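PDB 4ZA6: TetR family transcriptional regulator from Rhodococcus erythropolis, which acts as a TetR-family transcriptional repressor, QsdR, probably controlling qsdA and with it the degradation of quorum-sensing N-acyl-homoserine lactone signals. Local coordinates for residues R64-Q69 and L79-R84; S71-E76 and A134-I139; I119-T124 and L146-V151; R152-H157 and E171-L176. All blocks are in the same frame, centred on the assembly; numbering follows the deposited sequence.

Interaction 1 (R64-Q69 and L79-R84); sequences RKAMSQ and LDVFGR
After the long helix 47-69, which in TetR-family repressors connects the DNA-binding domain to the regulatory domain, the chain doubles back, and helix 74-90 packs against its C-terminal end. The two form a hairpin whose segment axes approach to 8.6 Å and cross at 138°. Ala66 lies at the nearest approach of the backbones, its CA 5.2 Å from that of Val81. Its methyl points at the partner helix and rests against both the Val81 carbonyl oxygen and the CB of Arg84, with Ala66 CB 3.8 Å from Arg84 CB. Val81 spreads its two methyls over Ala66 and Met67: CG1, anti to its own backbone N, meets Ala66 CB and Met67 CG, each at 4.2 Å, while CG2 rests 4.0 Å from Met67 CA. Beyond CG, Met67 leads away to Ile123 and Ile127 of helix 115-133.

Arg84 runs extended from CG to NE across the end of helix 47-69, at about a right angle to Gln69. Its NH1 lies against Gln69 CB. Gln69 O sits over one face of the guanidinium, toward the rim, 3.4 Å from NH2 but too badly angled for a hydrogen bond. Asp80 lies at the edge, its OD1 in a weak salt bridge with Arg84 NE at 3.4 Å. With no hydrogen bond between the segments, the hairpin is held here by apolar packing and by a guanidinium that probably gains electrostatically from the helix-end carbonyl at its face.

Interaction 2 (S71-E76 and A134-I139); sequences SGQGPE and AGQLTI
Two carboxamides, those of Gln73 and Gln136, meet with their planes 37° apart, and it is the amide nitrogen of one that lies above the plane of the other. Gln136 NE2 stands 3.4 Å from Gln73 CD and 3.3 Å from Gln73 CG, nearer to these carbons than to the polar ends of the Gln73 amide. The two side chains cross obliquely without a hydrogen bond between them. Both are bent at chi2, with CG anti to the carbonyl carbon, and in Gln136 that bend (-73°) lays the amide across the Gln73 side chain.

The contact joins the loop after helix 115-133 to the N-terminal end of helix 74-90, at the periphery of the regulatory domain. Helix 115-133 closes in a Schellman motif, with Gly135 at positive phi, and the chain then passes through Gln136 and Leu137. Gly74, also at positive phi (56°), has no side chain; a CB there would lie 2.7 Å from Gln136 O, a clash, and its absence lets the loop come close. Gly74 CA is 3.4 Å from Gln136 O, and the CA atoms of Gly74 and Gln136 are 4.7 Å apart. The backbone N of Gly74 is bound by Gln131 OE1, so a side chain of helix 115-133 holds the backbone leading into helix 74-90.

Past the glutamines, Pro75 CD faces the Gln136 carbonyl, 3.9 Å from O. The apolar pair is Pro75 with Leu137, whose CG is anti to the backbone N and which packs also on Leu128; Leu137 CD1 comes to rest 3.9 Å from Pro75 CG.

Interaction 3 (I119-T124 and L146-V151); sequences ISASIT and LGEALV
Val151, Thr124, Gly147 and Ala121 make the tight side of this crossing. Val151 CG2 is pressed against the backbone of the opposite helix, 3.5 Å from both Ser120 C and Ala121 N, and its CG1 reaches Ser120 CB. One turn along, Thr124 turns its methyl, anti to the backbone N, into the partner helix: CG2 lies 3.7 Å from Gly147 CA and equally far from Leu150 CD1. The threonine hydroxyl is turned back to its own helix, where OG1 donates to Ser120 O at 2.7 Å from well above the carbonyl plane, 41° out of it. That same oxygen also takes the backbone N-H of Thr124, so two bonds grip it and the hydroxyl is satisfied without reaching across.

The elements joined are helix 115-133 and helix 143-158 of the all-helical TetR-type regulatory domain. They cross at 130°, with segment axes only 7.6 Å apart. At Gly147 a CB would point at helix 115-133 and clash with Ala121 O, so its lack of a side chain allows the close approach. Ala121 sits in the same tight place, its CA 4.6 Å from that of Glu148. Inward, Tyr63 of helix 47-69 lies against Ser120 and Thr124, and Ser120 OG is spent on Ile116 O.

The looser, more open side is confined to the Glu148 side chain, which buries little. Its CB points away from the partner helix; CG leaves anti to the backbone N, and a bend at chi2 (68°) swings the carboxylate back alongside helix 115-133. There OE1 alone of the side chain touches, 3.4 Å from Ala121 CB, a carboxylate oxygen beside a methyl with no hydrogen bond between them.

Interaction 4 (R152-H157 and E171-L176); sequences RICDVH and ETALDL
Leu176, His157 and Ala173 carry most of this contact, with Thr172 and Ile153 filling in around them. Leu176 points at helix 143-158, CG anti to its carbonyl carbon. Its side chain and that of His157 cross at about a right angle, Leu176 CD1 coming 3.4 Å from His157 NE2 and 3.6 Å from CD2. The same methyl lies near the Ile153 carbonyl. Nearer the leucine's backbone, Ile153 CD1 packs 3.8 Å from Leu176 CB; the ethyl arm gets there from the crowded position between backbone N and carbonyl carbon (chi1 59°).

The His157 ring is bounded on several sides. Thr172 CG2 stands over one face in a CH-pi contact, 3.9 Å from the ring centroid and 25° off its normal, while the Ile153 carbonyl lies at the ring edge. ND1 is hydrogen-bonded to Glu169 OE2, just ahead of helix 170-181. That bond fixes the rotation of the ring and could favour its protonated form.

Ala173, buried, sets its CB 4.0 Å from both His157 CB and Cys154 SG. Here the helices come closest, with the CA atoms of Cys154 and Ala173 4.8 Å apart. Deeper in, Ala173 and Leu174 touch Met86 of helix 74-90.

No hydrogen bond joins the two segments, and they run almost exactly antiparallel, at 172°. Such an antiparallel pair formed by the last two helices of the regulatory domain is the TetR-family arrangement that commonly builds the four-helix dimer interface, although the assembly here holds a single chain.

How the interactions relate
Interaction 3 is the most buried of the four and the nearest to the centre of the chain; interactions 1 and 4 are partly buried, and interaction 2 is the most peripheral, a meeting of loop and helix end instead of two helices. Helix 74-90 serves both interactions 1 and 2, which are bridged by the probable hydrogen bond from Ser71 N to Asp80 OD2. Helix 143-158 runs directly from interaction 3 into interaction 4. Phe82 ties interaction 1 to Thr124 and Leu150 of interaction 3, and Leu79 reaches Leu174 of interaction 4. Polar groups take part in interactions 1 (a guanidinium), 2 (amides) and 4 (an imidazole packed among methyls), whereas interaction 3 is mostly methyls on backbone.

Interaction 1 (R64-Q69 and L79-R84)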
loop_
_atom_site.group_PDB
_atom_site.type_symbol
_atom_site.label_atom_id
_atom_site.label_comp_id
_atom_site.label_asym_id
_atom_site.label_seq_id
_atom_site.Cartn_x
_atom_site.Cartn_y
_atom_site.Cartn_z
ATOM N N ARG A 64 5.419 -4.676 6.675
ATOM C CA ARG A 64 5.898 -5.422 7.841
ATOM C C ARG A 64 7.061 -6.315 7.485
ATOM O O ARG A 64 7.991 -6.445 8.274
ATOM C CB ARG A 64 4.761 -6.262 8.462
ATOM C CG ARG A 64 3.551 -5.436 8.934
ATOM C CD ARG A 64 3.773 -4.739 10.258
ATOM N NE ARG A 64 2.596 -3.972 10.673
ATOM C CZ ARG A 64 2.667 -2.821 11.321
ATOM N NH1 ARG A 64 3.844 -2.291 11.618
ATOM N NH2 ARG A 64 1.561 -2.175 11.661
ATOM N N LYS A 65 7.001 -6.953 6.315
ATOM C CA LYS A 65 8.069 -7.828 5.834
ATOM C C LYS A 65 9.289 -6.961 5.539
ATOM O O LYS A 65 10.368 -7.240 6.048
ATOM C CB LYS A 65 7.610 -8.605 4.581
ATOM C CG LYS A 65 8.615 -9.661 4.115
ATOM C CD LYS A 65 8.177 -10.343 2.837
ATOM C CE LYS A 65 9.210 -11.326 2.335
ATOM N NZ LYS A 65 8.777 -12.002 1.082
ATOM N N ALA A 66 9.106 -5.856 4.817
ATOM C CA ALA A 66 10.216 -4.960 4.502
ATOM C C ALA A 66 10.873 -4.377 5.753
ATOM O O ALA A 66 12.086 -4.258 5.768
ATOM C CB ALA A 66 9.764 -3.849 3.570
ATOM N N MET A 67 10.085 -4.042 6.795
ATOM C CA MET A 67 10.590 -3.498 8.066
ATOM C C MET A 67 11.466 -4.482 8.813
ATOM O O MET A 67 12.411 -4.062 9.475
ATOM C CB MET A 67 9.437 -3.066 8.981
ATOM C CG MET A 67 8.782 -1.756 8.591
ATOM S SD MET A 67 7.115 -1.584 9.316
ATOM C CE MET A 67 7.537 -1.277 11.033
ATOM N N SER A 68 11.133 -5.781 8.760
ATOM C CA SER A 68 11.916 -6.811 9.451
ATOM C C SER A 68 13.190 -7.165 8.659
ATOM O O SER A 68 14.182 -7.568 9.260
ATOM C CB SER A 68 11.063 -8.056 9.714
ATOM O OG SER A 68 10.683 -8.714 8.515
ATOM N N GLN A 69 13.166 -6.987 7.316
ATOM C CA GLN A 69 14.299 -7.324 6.438
ATOM C C GLN A 69 15.240 -6.156 6.115
ATOM O O GLN A 69 16.392 -6.390 5.741
ATOM C CB GLN A 69 13.806 -8.033 5.162
ATOM C CG GLN A 69 13.285 -9.453 5.463
ATOM C CD GLN A 69 12.690 -10.213 4.303
ATOM O OE1 GLN A 69 12.582 -11.446 4.335
ATOM N NE2 GLN A 69 12.227 -9.510 3.286
ATOM N N LEU A 79 14.906 4.496 3.816
ATOM C CA LEU A 79 15.124 4.352 2.388
ATOM C C LEU A 79 15.101 2.888 1.971
ATOM O O LEU A 79 14.474 2.552 0.967
ATOM C CB LEU A 79 16.408 5.054 1.923
ATOM C CG LEU A 79 16.309 6.576 1.754
ATOM C CD1 LEU A 79 17.713 7.184 1.517
ATOM C CD2 LEU A 79 15.457 6.954 0.559
ATOM N N ASP A 80 15.716 2.023 2.759
ATOM C CA ASP A 80 15.721 0.593 2.471
ATOM C C ASP A 80 14.314 -0.022 2.523
ATOM O O ASP A 80 13.967 -0.814 1.647
ATOM C CB ASP A 80 16.666 -0.145 3.419
ATOM C CG ASP A 80 16.984 -1.559 2.982
ATOM O OD1 ASP A 80 16.860 -1.855 1.770
ATOM O OD2 ASP A 80 17.437 -2.333 3.817
ATOM N N VAL A 81 13.521 0.314 3.550
ATOM C CA VAL A 81 12.140 -0.209 3.694
ATOM C C VAL A 81 11.328 0.179 2.445
ATOM O O VAL A 81 10.710 -0.693 1.840
ATOM C CB VAL A 81 11.452 0.315 4.985
ATOM C CG1 VAL A 81 9.945 0.065 4.965
ATOM C CG2 VAL A 81 12.087 -0.296 6.237
ATOM N N PHE A 82 11.373 1.471 2.044
ATOM C CA PHE A 82 10.614 1.978 0.881
ATOM C C PHE A 82 11.020 1.368 -0.424
ATOM O O PHE A 82 10.148 1.080 -1.239
ATOM C CB PHE A 82 10.637 3.516 0.802
ATOM C CG PHE A 82 9.496 4.105 1.588
ATOM C CD1 PHE A 82 8.267 4.349 0.981
ATOM C CD2 PHE A 82 9.628 4.359 2.947
ATOM C CE1 PHE A 82 7.194 4.846 1.716
ATOM C CE2 PHE A 82 8.543 4.832 3.689
ATOM C CZ PHE A 82 7.338 5.077 3.064
ATOM N N GLY A 83 12.326 1.191 -0.625
ATOM C CA GLY A 83 12.853 0.551 -1.821
ATOM C C GLY A 83 12.338 -0.873 -1.928
ATOM O O GLY A 83 11.853 -1.281 -2.985
ATOM N N ARG A 84 12.391 -1.626 -0.799
ATOM C CA ARG A 84 11.912 -3.007 -0.687
ATOM C C ARG A 84 10.419 -3.110 -0.979
ATOM O O ARG A 84 10.010 -3.982 -1.765
ATOM C CB ARG A 84 12.207 -3.576 0.704
ATOM C CG ARG A 84 13.641 -4.031 0.886
ATOM C CD ARG A 84 13.911 -4.460 2.314
ATOM N NE ARG A 84 15.323 -4.793 2.488
ATOM C CZ ARG A 84 15.831 -6.000 2.284
ATOM N NH1 ARG A 84 15.047 -7.001 1.902
ATOM N NH2 ARG A 84 17.127 -6.215 2.456
#

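Interaction 2 (S71-E76 and A134-I139)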
loop_
_atom_site.group_PDB
_atom_site.type_symbol
_atom_site.label_atom_id
_atom_site.label_comp_id
_atom_site.label_asym_id
_atom_site.label_seq_id
_atom_site.Cartn_x
_atom_site.Cartn_y
_atom_site.Cartn_z
ATOM N N SER A 71 17.913 -3.031 6.394
ATOM C CA SER A 71 19.195 -2.825 7.050
ATOM C C SER A 71 19.354 -1.402 7.559
ATOM O O SER A 71 18.772 -0.468 7.005
ATOM C CB SER A 71 20.339 -3.093 6.067
ATOM O OG SER A 71 20.202 -4.262 5.278
ATOM N N GLY A 72 20.233 -1.259 8.544
ATOM C CA GLY A 72 20.653 0.018 9.108
ATOM C C GLY A 72 19.675 0.727 10.013
ATOM O O GLY A 72 18.765 0.104 10.560
ATOM N N GLN A 73 19.910 2.033 10.215
ATOM C CA GLN A 73 19.101 2.897 11.081
ATOM C C GLN A 73 18.852 4.225 10.375
ATOM O O GLN A 73 19.452 4.492 9.340
ATOM C CB GLN A 73 19.845 3.155 12.408
ATOM C CG GLN A 73 19.802 1.963 13.365
ATOM C CD GLN A 73 21.163 1.408 13.711
ATOM O OE1 GLN A 73 22.177 1.685 13.051
ATOM N NE2 GLN A 73 21.201 0.562 14.732
ATOM N N GLY A 74 17.974 5.035 10.943
ATOM C CA GLY A 74 17.652 6.365 10.455
ATOM C C GLY A 74 17.179 6.458 9.020
ATOM O O GLY A 74 16.464 5.571 8.546
ATOM N N PRO A 75 17.588 7.531 8.297
ATOM C CA PRO A 75 17.165 7.686 6.893
ATOM C C PRO A 75 17.605 6.557 5.965
ATOM O O PRO A 75 16.893 6.264 5.029
ATOM C CB PRO A 75 17.773 9.024 6.481
ATOM C CG PRO A 75 18.046 9.747 7.778
ATOM C CD PRO A 75 18.438 8.663 8.723
ATOM N N GLU A 76 18.728 5.900 6.244
ATOM C CA GLU A 76 19.182 4.786 5.406
ATOM C C GLU A 76 18.262 3.560 5.541
ATOM O O GLU A 76 18.005 2.876 4.543
ATOM C CB GLU A 76 20.676 4.453 5.636
ATOM C CG GLU A 76 21.214 4.720 7.026
ATOM C CD GLU A 76 21.856 6.061 7.308
ATOM O OE1 GLU A 76 23.048 6.239 6.972
ATOM O OE2 GLU A 76 21.180 6.917 7.920
ATOM N N ALA A 134 14.501 5.992 18.736
ATOM C CA ALA A 134 15.820 5.357 18.774
ATOM C C ALA A 134 16.978 6.380 18.718
ATOM O O ALA A 134 18.142 5.985 18.728
ATOM C CB ALA A 134 15.937 4.384 17.614
ATOM N N GLY A 135 16.652 7.666 18.628
ATOM C CA GLY A 135 17.646 8.738 18.504
ATOM C C GLY A 135 18.377 8.703 17.176
ATOM O O GLY A 135 19.498 9.199 17.069
ATOM N N GLN A 136 17.736 8.140 16.143
ATOM C CA GLN A 136 18.317 7.953 14.804
ATOM C C GLN A 136 17.774 8.902 13.743
ATOM O O GLN A 136 18.264 8.906 12.608
ATOM C CB GLN A 136 18.092 6.501 14.326
ATOM C CG GLN A 136 18.561 5.408 15.304
ATOM C CD GLN A 136 20.056 5.233 15.419
ATOM O OE1 GLN A 136 20.849 6.147 15.203
ATOM N NE2 GLN A 136 20.476 4.045 15.814
ATOM N N LEU A 137 16.756 9.685 14.097
ATOM C CA LEU A 137 16.150 10.593 13.132
ATOM C C LEU A 137 15.755 11.928 13.749
ATOM O O LEU A 137 15.099 11.974 14.788
ATOM C CB LEU A 137 14.929 9.895 12.461
ATOM C CG LEU A 137 14.194 10.652 11.333
ATOM C CD1 LEU A 137 15.033 10.753 10.074
ATOM C CD2 LEU A 137 12.881 9.976 11.019
ATOM N N THR A 138 16.087 12.999 13.063
ATOM C CA THR A 138 15.714 14.341 13.480
ATOM C C THR A 138 14.655 14.869 12.493
ATOM O O THR A 138 14.912 14.949 11.293
ATOM C CB THR A 138 16.960 15.238 13.609
ATOM O OG1 THR A 138 17.862 14.605 14.508
ATOM C CG2 THR A 138 16.631 16.626 14.147
ATOM N N ILE A 139 13.444 15.153 13.002
ATOM C CA ILE A 139 12.358 15.671 12.179
ATOM C C ILE A 139 11.783 16.936 12.768
ATOM O O ILE A 139 11.872 17.135 13.985
ATOM C CB ILE A 139 11.268 14.610 11.856
ATOM C CG1 ILE A 139 10.577 14.062 13.128
ATOM C CG2 ILE A 139 11.834 13.517 10.945
ATOM C CD1 ILE A 139 9.386 13.050 12.862
#

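Interaction 3 (I119-T124 and L146-V151)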
loop_
_atom_site.group_PDB
_atom_site.type_symbol
_atom_site.label_atom_id
_atom_site.label_comp_id
_atom_site.label_asym_id
_atom_site.label_seq_id
_atom_site.Cartn_x
_atom_site.Cartn_y
_atom_site.Cartn_z
ATOM N N ILE A 119 -3.280 3.263 5.443
ATOM C CA ILE A 119 -2.425 2.265 6.089
ATOM C C ILE A 119 -0.947 2.532 5.758
ATOM O O ILE A 119 -0.106 2.451 6.653
ATOM C CB ILE A 119 -2.886 0.801 5.819
ATOM C CG1 ILE A 119 -2.177 -0.224 6.765
ATOM C CG2 ILE A 119 -2.713 0.403 4.341
ATOM C CD1 ILE A 119 -2.495 -0.118 8.243
ATOM N N SER A 120 -0.641 2.913 4.501
ATOM C CA SER A 120 0.731 3.235 4.093
ATOM C C SER A 120 1.253 4.397 4.974
ATOM O O SER A 120 2.322 4.260 5.568
ATOM C CB SER A 120 0.781 3.607 2.613
ATOM O OG SER A 120 0.340 2.530 1.801
ATOM N N ALA A 121 0.446 5.481 5.131
ATOM C CA ALA A 121 0.780 6.673 5.950
ATOM C C ALA A 121 0.921 6.356 7.465
ATOM O O ALA A 121 1.851 6.848 8.101
ATOM C CB ALA A 121 -0.266 7.761 5.738
ATOM N N SER A 122 0.035 5.523 8.025
ATOM C CA SER A 122 0.104 5.156 9.453
ATOM C C SER A 122 1.273 4.211 9.755
ATOM O O SER A 122 1.895 4.349 10.803
ATOM C CB SER A 122 -1.230 4.590 9.945
ATOM O OG SER A 122 -1.475 3.330 9.351
ATOM N N ILE A 123 1.599 3.278 8.845
ATOM C CA ILE A 123 2.782 2.416 9.037
ATOM C C ILE A 123 4.034 3.265 8.841
ATOM O O ILE A 123 4.971 3.139 9.637
ATOM C CB ILE A 123 2.789 1.162 8.123
ATOM C CG1 ILE A 123 1.579 0.234 8.440
ATOM C CG2 ILE A 123 4.128 0.398 8.274
ATOM C CD1 ILE A 123 1.357 -0.891 7.435
ATOM N N THR A 124 4.044 4.184 7.827
ATOM C CA THR A 124 5.206 5.078 7.652
ATOM C C THR A 124 5.438 5.941 8.918
ATOM O O THR A 124 6.565 6.049 9.373
ATOM C CB THR A 124 5.124 5.925 6.373
ATOM O OG1 THR A 124 4.923 5.059 5.254
ATOM C CG2 THR A 124 6.400 6.779 6.154
ATOM N N LEU A 146 4.713 13.739 8.073
ATOM C CA LEU A 146 5.744 13.228 7.156
ATOM C C LEU A 146 5.394 11.885 6.490
ATOM O O LEU A 146 5.743 11.684 5.336
ATOM C CB LEU A 146 7.112 13.159 7.830
ATOM C CG LEU A 146 7.659 14.459 8.368
ATOM C CD1 LEU A 146 8.843 14.180 9.217
ATOM C CD2 LEU A 146 8.038 15.422 7.249
ATOM N N GLY A 147 4.720 10.999 7.219
ATOM C CA GLY A 147 4.272 9.693 6.729
ATOM C C GLY A 147 3.288 9.854 5.583
ATOM O O GLY A 147 3.451 9.236 4.534
ATOM N N GLU A 148 2.275 10.719 5.762
ATOM C CA GLU A 148 1.292 11.042 4.727
ATOM C C GLU A 148 1.991 11.683 3.504
ATOM O O GLU A 148 1.694 11.309 2.369
ATOM C CB GLU A 148 0.188 11.960 5.312
ATOM C CG GLU A 148 -0.818 12.485 4.301
ATOM C CD GLU A 148 -1.776 11.505 3.649
ATOM O OE1 GLU A 148 -1.847 10.335 4.086
ATOM O OE2 GLU A 148 -2.480 11.928 2.707
ATOM N N ALA A 149 2.954 12.602 3.748
ATOM C CA ALA A 149 3.703 13.288 2.687
ATOM C C ALA A 149 4.549 12.311 1.859
ATOM O O ALA A 149 4.543 12.401 0.637
ATOM C CB ALA A 149 4.582 14.373 3.279
ATOM N N LEU A 150 5.247 11.374 2.526
ATOM C CA LEU A 150 6.077 10.359 1.869
ATOM C C LEU A 150 5.216 9.495 0.939
ATOM O O LEU A 150 5.582 9.308 -0.210
ATOM C CB LEU A 150 6.816 9.455 2.897
ATOM C CG LEU A 150 8.076 10.013 3.620
ATOM C CD1 LEU A 150 8.785 8.921 4.397
ATOM C CD2 LEU A 150 9.096 10.588 2.633
ATOM N N VAL A 151 4.047 9.030 1.421
ATOM C CA VAL A 151 3.123 8.194 0.648
ATOM C C VAL A 151 2.615 8.963 -0.576
ATOM O O VAL A 151 2.657 8.429 -1.697
ATOM C CB VAL A 151 1.952 7.701 1.554
ATOM C CG1 VAL A 151 0.811 7.066 0.738
ATOM C CG2 VAL A 151 2.473 6.730 2.600
#

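Interaction 4 (R152-H157 and E171-L176)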
loop_
_atom_site.group_PDB
_atom_site.type_symbol
_atom_site.label_atom_id
_atom_site.label_comp_id
_atom_site.label_asym_id
_atom_site.label_seq_id
_atom_site.Cartn_x
_atom_site.Cartn_y
_atom_site.Cartn_z
ATOM N N ARG A 152 2.123 10.193 -0.362
ATOM C CA ARG A 152 1.579 11.035 -1.446
ATOM C C ARG A 152 2.590 11.338 -2.552
ATOM O O ARG A 152 2.192 11.414 -3.709
ATOM C CB ARG A 152 1.032 12.362 -0.898
ATOM C CG ARG A 152 -0.209 12.237 0.002
ATOM C CD ARG A 152 -1.476 11.918 -0.751
ATOM N NE ARG A 152 -1.869 13.031 -1.622
ATOM C CZ ARG A 152 -2.852 12.956 -2.511
ATOM N NH1 ARG A 152 -3.516 11.821 -2.678
ATOM N NH2 ARG A 152 -3.162 14.007 -3.258
ATOM N N ILE A 153 3.882 11.576 -2.190
ATOM C CA ILE A 153 4.940 11.920 -3.158
ATOM C C ILE A 153 5.441 10.730 -3.908
ATOM O O ILE A 153 5.893 10.901 -5.032
ATOM C CB ILE A 153 6.152 12.740 -2.612
ATOM C CG1 ILE A 153 6.916 12.049 -1.468
ATOM C CG2 ILE A 153 5.820 14.177 -2.391
ATOM C CD1 ILE A 153 7.968 12.798 -0.849
ATOM N N CYS A 154 5.412 9.542 -3.273
ATOM C CA CYS A 154 5.917 8.285 -3.819
ATOM C C CYS A 154 4.969 7.524 -4.673
ATOM O O CYS A 154 5.413 6.937 -5.657
ATOM C CB CYS A 154 6.461 7.397 -2.705
ATOM S SG CYS A 154 7.920 8.076 -1.888
ATOM N N ASP A 155 3.696 7.409 -4.249
ATOM C CA ASP A 155 2.777 6.545 -4.961
ATOM C C ASP A 155 2.545 6.817 -6.455
ATOM O O ASP A 155 2.516 5.849 -7.241
ATOM C CB ASP A 155 1.527 6.221 -4.166
ATOM C CG ASP A 155 0.619 7.374 -3.807
ATOM O OD1 ASP A 155 0.798 8.498 -4.387
ATOM O OD2 ASP A 155 -0.288 7.161 -2.971
ATOM N N VAL A 156 2.536 8.107 -6.872
ATOM C CA VAL A 156 2.375 8.445 -8.300
ATOM C C VAL A 156 3.565 7.965 -9.138
ATOM O O VAL A 156 3.422 7.756 -10.343
ATOM C CB VAL A 156 1.992 9.933 -8.584
ATOM C CG1 VAL A 156 0.558 10.219 -8.124
ATOM C CG2 VAL A 156 2.977 10.896 -7.924
ATOM N N HIS A 157 4.748 7.808 -8.492
ATOM C CA HIS A 157 5.963 7.337 -9.160
ATOM C C HIS A 157 5.948 5.836 -9.219
ATOM O O HIS A 157 6.250 5.269 -10.277
ATOM C CB HIS A 157 7.233 7.875 -8.482
ATOM C CG HIS A 157 7.423 9.336 -8.706
ATOM N ND1 HIS A 157 7.784 9.829 -9.937
ATOM C CD2 HIS A 157 7.231 10.372 -7.862
ATOM C CE1 HIS A 157 7.830 11.141 -9.800
ATOM N NE2 HIS A 157 7.527 11.512 -8.569
ATOM N N GLU A 171 13.525 4.954 -8.283
ATOM C CA GLU A 171 14.645 5.827 -7.923
ATOM C C GLU A 171 14.236 7.249 -7.687
ATOM O O GLU A 171 14.746 7.875 -6.770
ATOM C CB GLU A 171 15.812 5.737 -8.925
ATOM C CG GLU A 171 16.550 4.407 -8.836
ATOM C CD GLU A 171 17.146 4.006 -7.493
ATOM O OE1 GLU A 171 17.214 2.786 -7.236
ATOM O OE2 GLU A 171 17.542 4.888 -6.699
ATOM N N THR A 172 13.315 7.766 -8.504
ATOM C CA THR A 172 12.793 9.127 -8.329
ATOM C C THR A 172 11.999 9.198 -7.033
ATOM O O THR A 172 12.124 10.180 -6.319
ATOM C CB THR A 172 11.976 9.568 -9.560
ATOM O OG1 THR A 172 12.831 9.569 -10.702
ATOM C CG2 THR A 172 11.389 10.944 -9.401
ATOM N N ALA A 173 11.234 8.161 -6.698
ATOM C CA ALA A 173 10.461 8.170 -5.445
ATOM C C ALA A 173 11.425 8.169 -4.249
ATOM O O ALA A 173 11.203 8.911 -3.295
ATOM C CB ALA A 173 9.516 6.973 -5.380
ATOM N N LEU A 174 12.534 7.403 -4.340
ATOM C CA LEU A 174 13.550 7.367 -3.282
ATOM C C LEU A 174 14.243 8.713 -3.094
ATOM O O LEU A 174 14.582 9.090 -1.959
ATOM C CB LEU A 174 14.568 6.262 -3.586
ATOM C CG LEU A 174 14.040 4.831 -3.363
ATOM C CD1 LEU A 174 15.071 3.794 -3.798
ATOM C CD2 LEU A 174 13.642 4.606 -1.922
ATOM N N ASP A 175 14.487 9.429 -4.220
ATOM C CA ASP A 175 15.121 10.751 -4.206
ATOM C C ASP A 175 14.232 11.726 -3.440
ATOM O O ASP A 175 14.741 12.537 -2.661
ATOM C CB ASP A 175 15.347 11.251 -5.638
ATOM C CG ASP A 175 16.444 10.558 -6.418
ATOM O OD1 ASP A 175 17.397 10.075 -5.788
ATOM O OD2 ASP A 175 16.378 10.567 -7.673
ATOM N N LEU A 176 12.904 11.615 -3.634
ATOM C CA LEU A 176 11.889 12.441 -2.948
ATOM C C LEU A 176 11.817 12.133 -1.445
ATOM O O LEU A 176 11.694 13.061 -0.644
ATOM C CB LEU A 176 10.521 12.278 -3.606
ATOM C CG LEU A 176 10.347 13.011 -4.948
ATOM C CD1 LEU A 176 9.138 12.475 -5.695
ATOM C CD2 LEU A 176 10.196 14.538 -4.750
#